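Local atomic coordinates of excinuclease ABC, subunit A. (Deinococcus radiodurans, PDB entry 2VF7), a protein that binds DNA and ATP and, as a zinc-containing UvrA protein of the ABC superfamily, probably takes part in recognising damaged DNA for excision repair. Residues D514-R519 against S537-Q542; A543-L548 against T584-V589. The protein carries 1 engineered substitution. All coordinates share one frame; numbering follows the deposited sequence. Where two conformers were deposited one is given.

In the fold
Both contacts use helix 536-551, the helix that follows the ADP-binding P-loop. Contact 1 (514-519 with 537-542) takes its first turns, where Ser537 and Thr538 hold the diphosphate of ADP. Contact 2 (543-548 with 584-589) takes the next turns and packs them on a strand of the central sheet. The contact centres lie about 13 Å apart. Probable helical hydrogen bonds join the two, from Leu544 N to Leu539 O (2.8 Å) and from Ala543 N to Thr538 O (3.0 Å). Arg588 NH2 also packs 3.4 Å from Ser541 OG. The Arg588 side chain stays about 10 Å from ADP.

Contact 1: D514-R519 against S537-Q542; sequences DNLDVR and STLVSQ. With ADP (adenosine-5'-diphosphate), chain D.
Leu539 carries the apolar contact on the helix side, and Leu516 and Val518 carry it on the strand side. All three side chains start out toward the opposite segment. Leu539 CG lies anti to its backbone N (chi1 -179°), which carries the branch out toward the strand. Its CD1 does the touching. It meets Val518 CG1 at 3.8 Å, and these two side chains approach tip to tip. The same CD1 lies 4.1 Å from Leu516 CD2, but here the leucine side chains cross at about a right angle. One methyl thus serves both strand residues. No hydrogen bond joins the two segments. Ile805 touches Leu539 and Leu803 touches Val518, so strand 801-805 lies beside the contact.

The bonds to ADP come from the helix segment. Thr538 donates twice to ADP O2A. Its OG1 lies 2.5 Å from ADP O2A, a hydrogen bond too short to be taken at face value. Its backbone N makes a weak, bent bond of 2.7 Å to ADP O2A. The hydroxyl stands beside the backbone N (chi1 -44°), which brings both donors to one oxygen. Ser537 N bonds ADP O2B at 3.1 Å, although the place of that oxygen is less sure. Gly533 N, Gly535 N, Lys536 NZ and Tyr370 O also hydrogen-bond the nucleotide. Gln542 NE2 comes within 3.8 Å of ADP N7.

Within the helix, Ser537 O accepts from Gln542 N at 3.0 Å, part of a wider pi-type turn. The bond from Ser541 N to Ser537 O is weak.

The arrangement is that of the P-loop (Walker A) helix of an ABC ATPase: one face holds the nucleotide phosphates, and another packs on the antiparallel sheet containing strand 516-521.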
loop_
_atom_site.group_PDB
_atom_site.type_symbol
_atom_site.label_atom_id
_atom_site.label_comp_id
_atom_site.label_asym_id
_atom_site.label_seq_id
_atom_site.Cartn_x
_atom_site.Cartn_y
_atom_site.Cartn_z
ATOM N N ASP A 514 -14.060 -25.301 -36.480
ATOM C CA ASP A 514 -15.285 -25.296 -37.279
ATOM C C ASP A 514 -15.911 -26.675 -37.060
ATOM O O ASP A 514 -15.698 -27.268 -35.998
ATOM C CB ASP A 514 -14.978 -25.039 -38.765
ATOM C CG ASP A 514 -16.063 -24.203 -39.464
ATOM O OD1 ASP A 514 -16.299 -24.395 -40.684
ATOM O OD2 ASP A 514 -16.681 -23.342 -38.791
ATOM N N ASN A 515 -16.664 -27.199 -38.024
ATOM C CA ASN A 515 -17.266 -28.524 -37.842
ATOM C C ASN A 515 -16.265 -29.682 -37.983
ATOM O O ASN A 515 -16.170 -30.339 -39.028
ATOM C CB ASN A 515 -18.551 -28.724 -38.683
ATOM C CG ASN A 515 -18.466 -28.123 -40.099
ATOM O OD1 ASN A 515 -17.717 -27.173 -40.357
ATOM N ND2 ASN A 515 -19.270 -28.667 -41.014
ATOM N N LEU A 516 -15.529 -29.904 -36.896
ATOM C CA LEU A 516 -14.482 -30.915 -36.780
ATOM C C LEU A 516 -15.022 -32.215 -36.198
ATOM O O LEU A 516 -15.695 -32.204 -35.177
ATOM C CB LEU A 516 -13.354 -30.387 -35.875
ATOM C CG LEU A 516 -12.311 -31.374 -35.336
ATOM C CD1 LEU A 516 -11.286 -31.717 -36.403
ATOM C CD2 LEU A 516 -11.624 -30.823 -34.094
ATOM N N ASP A 517 -14.711 -33.327 -36.862
ATOM C CA ASP A 517 -15.090 -34.680 -36.423
ATOM C C ASP A 517 -13.856 -35.466 -35.951
ATOM O O ASP A 517 -12.863 -35.580 -36.680
ATOM C CB ASP A 517 -15.780 -35.451 -37.561
ATOM C CG ASP A 517 -16.885 -34.648 -38.253
ATOM O OD1 ASP A 517 -17.264 -35.020 -39.385
ATOM O OD2 ASP A 517 -17.387 -33.655 -37.686
ATOM N N VAL A 518 -13.941 -36.028 -34.750
ATOM C CA VAL A 518 -12.799 -36.678 -34.095
ATOM C C VAL A 518 -13.230 -37.970 -33.360
ATOM O O VAL A 518 -14.378 -38.083 -32.896
ATOM C CB VAL A 518 -12.078 -35.674 -33.141
ATOM C CG1 VAL A 518 -12.857 -35.480 -31.867
ATOM C CG2 VAL A 518 -10.661 -36.115 -32.834
ATOM N N ARG A 519 -12.323 -38.945 -33.279
ATOM C CA ARG A 519 -12.613 -40.211 -32.599
ATOM C C ARG A 519 -11.687 -40.480 -31.418
ATOM O O ARG A 519 -10.474 -40.318 -31.525
ATOM C CB ARG A 519 -12.547 -41.387 -33.574
ATOM C CG ARG A 519 -13.472 -41.273 -34.781
ATOM C CD ARG A 519 -14.256 -42.557 -35.013
ATOM N NE ARG A 519 -13.445 -43.650 -35.550
ATOM C CZ ARG A 519 -13.880 -44.901 -35.717
ATOM N NH1 ARG A 519 -15.124 -45.233 -35.378
ATOM N NH2 ARG A 519 -13.069 -45.828 -36.226
ATOM N N SER A 537 -7.343 -28.053 -25.461
ATOM C CA SER A 537 -8.189 -27.615 -24.376
ATOM C C SER A 537 -9.628 -27.307 -24.827
ATOM O O SER A 537 -10.585 -27.643 -24.120
ATOM C CB SER A 537 -7.506 -26.443 -23.647
ATOM O OG SER A 537 -8.433 -25.526 -23.110
ATOM N N THR A 538 -9.775 -26.706 -26.009
ATOM C CA THR A 538 -11.089 -26.411 -26.598
ATOM C C THR A 538 -11.828 -27.682 -27.010
ATOM O O THR A 538 -13.045 -27.758 -26.875
ATOM C CB THR A 538 -10.983 -25.451 -27.816
ATOM O OG1 THR A 538 -10.071 -24.387 -27.520
ATOM C CG2 THR A 538 -12.314 -24.836 -28.144
ATOM N N LEU A 539 -11.094 -28.675 -27.519
ATOM C CA LEU A 539 -11.664 -29.976 -27.879
ATOM C C LEU A 539 -11.978 -30.850 -26.664
ATOM O O LEU A 539 -13.086 -31.366 -26.543
ATOM C CB LEU A 539 -10.731 -30.730 -28.823
ATOM C CG LEU A 539 -11.152 -32.117 -29.331
ATOM C CD1 LEU A 539 -12.329 -32.054 -30.286
ATOM C CD2 LEU A 539 -9.981 -32.806 -29.996
ATOM N N VAL A 540 -11.003 -30.997 -25.763
ATOM C CA VAL A 540 -11.058 -32.013 -24.707
ATOM C C VAL A 540 -11.744 -31.516 -23.448
ATOM O O VAL A 540 -12.727 -32.098 -23.013
ATOM C CB VAL A 540 -9.645 -32.550 -24.356
ATOM C CG1 VAL A 540 -9.715 -33.582 -23.240
ATOM C CG2 VAL A 540 -8.964 -33.135 -25.596
ATOM N N SER A 541 -11.218 -30.439 -22.866
ATOM C CA SER A 541 -11.760 -29.888 -21.628
ATOM C C SER A 541 -13.106 -29.205 -21.832
ATOM O O SER A 541 -14.049 -29.428 -21.069
ATOM C CB SER A 541 -10.758 -28.940 -20.969
ATOM O OG SER A 541 -9.603 -29.660 -20.574
ATOM N N GLN A 542 -13.209 -28.381 -22.861
ATOM C CA GLN A 542 -14.457 -27.668 -23.109
ATOM C C GLN A 542 -15.485 -28.508 -23.863
ATOM O O GLN A 542 -16.503 -28.862 -23.302
ATOM C CB GLN A 542 -14.192 -26.317 -23.779
ATOM C CG GLN A 542 -13.235 -25.426 -22.963
ATOM C CD GLN A 542 -12.826 -24.162 -23.700
ATOM O OE1 GLN A 542 -13.647 -23.534 -24.384
ATOM N NE2 GLN A 542 -11.557 -23.773 -23.560
HETATM P PB ADP D . -4.620 -24.895 -26.383
HETATM O O1B ADP D . -3.577 -23.956 -25.835
HETATM O O2B ADP D . -5.494 -25.580 -25.370
HETATM O O3B ADP D . -4.025 -25.822 -27.408
HETATM P PA ADP D . -7.152 -23.519 -26.730
HETATM O O1A ADP D . -7.079 -22.348 -25.804
HETATM O O2A ADP D . -7.935 -24.736 -26.359
HETATM O O3A ADP D . -5.668 -23.961 -27.199
HETATM O "O5'" ADP D . -7.862 -22.928 -28.057
HETATM C "C5'" ADP D . -7.147 -22.137 -28.997
HETATM C "C4'" ADP D . -7.976 -21.004 -29.581
HETATM O "O4'" ADP D . -9.213 -20.846 -28.891
HETATM C "C3'" ADP D . -7.208 -19.711 -29.378
HETATM O "O3'" ADP D . -7.373 -18.873 -30.520
HETATM C "C2'" ADP D . -7.851 -19.085 -28.155
HETATM O "O2'" ADP D . -7.698 -17.660 -28.086
HETATM C "C1'" ADP D . -9.291 -19.545 -28.278
HETATM N N9 ADP D . -9.934 -19.605 -26.942
HETATM C C8 ADP D . -9.783 -20.596 -26.033
HETATM N N7 ADP D . -10.507 -20.364 -24.914
HETATM C C5 ADP D . -11.136 -19.182 -25.106
HETATM C C6 ADP D . -12.066 -18.330 -24.320
HETATM N N6 ADP D . -12.460 -18.717 -23.081
HETATM N N1 ADP D . -12.500 -17.173 -24.877
HETATM C C2 ADP D . -12.103 -16.775 -26.108
HETATM N N3 ADP D . -11.262 -17.500 -26.878
HETATM C C4 ADP D . -10.755 -18.688 -26.442
#

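Contact 2: A543-L548 against T584-V589; sequences ALVDAL and TRLVRV
Leu548 and Leu586 cross at about a right angle where helix 536-551 packs on strand 585-589. This is part of the P-loop ATPase fold of the ABC superfamily: the helix after the P-loop covers the outermost strand 585-589 of the mixed six-stranded sheet. The helix and strand segments run roughly antiparallel, at 145°, with axes 9.6 Å apart at their closest.

Leu586 is the shared partner, and its two branches divide the work. CD2 goes to Leu548, 3.9 Å from Leu548 CG. CD1 faces the preceding helical turn and lies 4.4 Å from Val545 CG1. With CG anti to the backbone N (chi1 176°), the forked end of Leu586 reaches both turns. On Leu548 the branch carbon CG itself, and not only a methyl, makes the approach. It stands between the backbone N and the carbonyl carbon (chi1 71°).

Arg588 adds its aliphatic part at the border of the contact. Its CD approaches Val545 CG1 at 4.3 Å, so this valine methyl meets both strand residues. The neighbouring strand 753-758 continues the surface, with Val756 touching Val545 and Val754 touching Leu548. Phe552 also touches Leu586.

Within the helix, Leu544 O takes two donors, Ala547 N at 2.8 Å and Leu548 N at 3.2 Å.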
loop_
_atom_site.group_PDB
_atom_site.type_symbol
_atom_site.label_atom_id
_atom_site.label_comp_id
_atom_site.label_asym_id
_atom_site.label_seq_id
_atom_site.Cartn_x
_atom_site.Cartn_y
_atom_site.Cartn_z
ATOM N N ALA A 543 -15.210 -28.858 -25.114
ATOM C CA ALA A 543 -16.210 -29.517 -25.971
ATOM C C ALA A 543 -16.568 -30.937 -25.559
ATOM O O ALA A 543 -17.747 -31.265 -25.431
ATOM C CB ALA A 543 -15.777 -29.490 -27.438
ATOM N N LEU A 544 -15.566 -31.787 -25.363
ATOM C CA LEU A 544 -15.836 -33.166 -24.995
ATOM C C LEU A 544 -16.651 -33.190 -23.713
ATOM O O LEU A 544 -17.793 -33.635 -23.718
ATOM C CB LEU A 544 -14.545 -33.972 -24.827
ATOM C CG LEU A 544 -14.736 -35.451 -24.443
ATOM C CD1 LEU A 544 -15.617 -36.176 -25.450
ATOM C CD2 LEU A 544 -13.419 -36.174 -24.312
ATOM N N VAL A 545 -16.066 -32.666 -22.639
ATOM C CA VAL A 545 -16.646 -32.712 -21.298
ATOM C C VAL A 545 -18.109 -32.263 -21.229
ATOM O O VAL A 545 -18.951 -32.971 -20.670
ATOM C CB VAL A 545 -15.771 -31.918 -20.287
ATOM C CG1 VAL A 545 -16.499 -31.701 -18.971
ATOM C CG2 VAL A 545 -14.479 -32.648 -20.041
ATOM N N ASP A 546 -18.432 -31.099 -21.782
ATOM C CA ASP A 546 -19.835 -30.705 -21.772
ATOM C C ASP A 546 -20.562 -31.079 -23.056
ATOM O O ASP A 546 -21.425 -30.353 -23.544
ATOM C CB ASP A 546 -20.070 -29.251 -21.310
ATOM C CG ASP A 546 -19.169 -28.243 -21.995
ATOM O OD1 ASP A 546 -19.398 -27.975 -23.199
ATOM O OD2 ASP A 546 -18.270 -27.692 -21.306
ATOM N N ALA A 547 -20.191 -32.234 -23.597
ATOM C CA ALA A 547 -21.057 -32.971 -24.502
ATOM C C ALA A 547 -21.566 -34.183 -23.732
ATOM O O ALA A 547 -22.767 -34.440 -23.711
ATOM C CB ALA A 547 -20.320 -33.387 -25.774
ATOM N N LEU A 548 -20.665 -34.903 -23.064
ATOM C CA LEU A 548 -21.086 -36.098 -22.328
ATOM C C LEU A 548 -21.535 -35.872 -20.878
ATOM O O LEU A 548 -22.017 -36.805 -20.224
ATOM C CB LEU A 548 -20.100 -37.269 -22.487
ATOM C CG LEU A 548 -18.703 -37.369 -21.888
ATOM C CD1 LEU A 548 -18.177 -38.769 -22.159
ATOM C CD2 LEU A 548 -17.785 -36.370 -22.506
ATOM N N THR A 584 -20.304 -45.155 -18.674
ATOM C CA THR A 584 -21.233 -45.008 -17.562
ATOM C C THR A 584 -21.067 -43.649 -16.891
ATOM O O THR A 584 -22.039 -42.909 -16.700
ATOM C CB THR A 584 -21.003 -46.122 -16.523
ATOM O OG1 THR A 584 -21.159 -47.399 -17.156
ATOM C CG2 THR A 584 -21.989 -46.003 -15.364
ATOM N N ARG A 585 -19.829 -43.335 -16.529
ATOM C CA ARG A 585 -19.512 -42.092 -15.848
ATOM C C ARG A 585 -18.490 -41.250 -16.602
ATOM O O ARG A 585 -17.628 -41.772 -17.310
ATOM C CB ARG A 585 -18.961 -42.379 -14.459
ATOM C CG ARG A 585 -19.975 -42.853 -13.461
ATOM C CD ARG A 585 -19.551 -42.413 -12.069
ATOM N NE ARG A 585 -18.160 -42.761 -11.772
ATOM C CZ ARG A 585 -17.386 -42.103 -10.912
ATOM N NH1 ARG A 585 -17.851 -41.042 -10.262
ATOM N NH2 ARG A 585 -16.135 -42.497 -10.713
ATOM N N LEU A 586 -18.626 -39.939 -16.429
ATOM C CA LEU A 586 -17.628 -38.956 -16.784
ATOM C C LEU A 586 -17.002 -38.504 -15.472
ATOM O O LEU A 586 -17.700 -38.175 -14.518
ATOM C CB LEU A 586 -18.311 -37.779 -17.500
ATOM C CG LEU A 586 -17.665 -36.470 -17.987
ATOM C CD1 LEU A 586 -17.473 -35.462 -16.873
ATOM C CD2 LEU A 586 -16.376 -36.677 -18.773
ATOM N N VAL A 587 -15.678 -38.517 -15.420
ATOM C CA VAL A 587 -14.947 -37.922 -14.306
ATOM C C VAL A 587 -13.921 -36.954 -14.879
ATOM O O VAL A 587 -13.045 -37.361 -15.629
ATOM C CB VAL A 587 -14.244 -38.995 -13.447
ATOM C CG1 VAL A 587 -13.205 -38.355 -12.540
ATOM C CG2 VAL A 587 -15.260 -39.764 -12.637
ATOM N N ARG A 588 -14.045 -35.673 -14.552
ATOM C CA ARG A 588 -13.054 -34.719 -15.009
ATOM C C ARG A 588 -12.131 -34.322 -13.863
ATOM O O ARG A 588 -12.580 -34.089 -12.746
ATOM C CB ARG A 588 -13.693 -33.502 -15.698
ATOM C CG ARG A 588 -13.969 -32.288 -14.806
ATOM C CD ARG A 588 -13.922 -30.986 -15.602
ATOM N NE ARG A 588 -12.656 -30.842 -16.319
ATOM C CZ ARG A 588 -12.210 -29.709 -16.859
ATOM N NH1 ARG A 588 -12.923 -28.587 -16.767
ATOM N NH2 ARG A 588 -11.036 -29.705 -17.490
ATOM N N VAL A 589 -10.837 -34.269 -14.149
ATOM C CA VAL A 589 -9.848 -33.879 -13.157
ATOM C C VAL A 589 -9.164 -32.584 -13.590
ATOM O O VAL A 589 -8.336 -32.564 -14.505
ATOM C CB VAL A 589 -8.835 -35.017 -12.866
ATOM C CG1 VAL A 589 -7.832 -34.591 -11.829
ATOM C CG2 VAL A 589 -9.572 -36.260 -12.385
#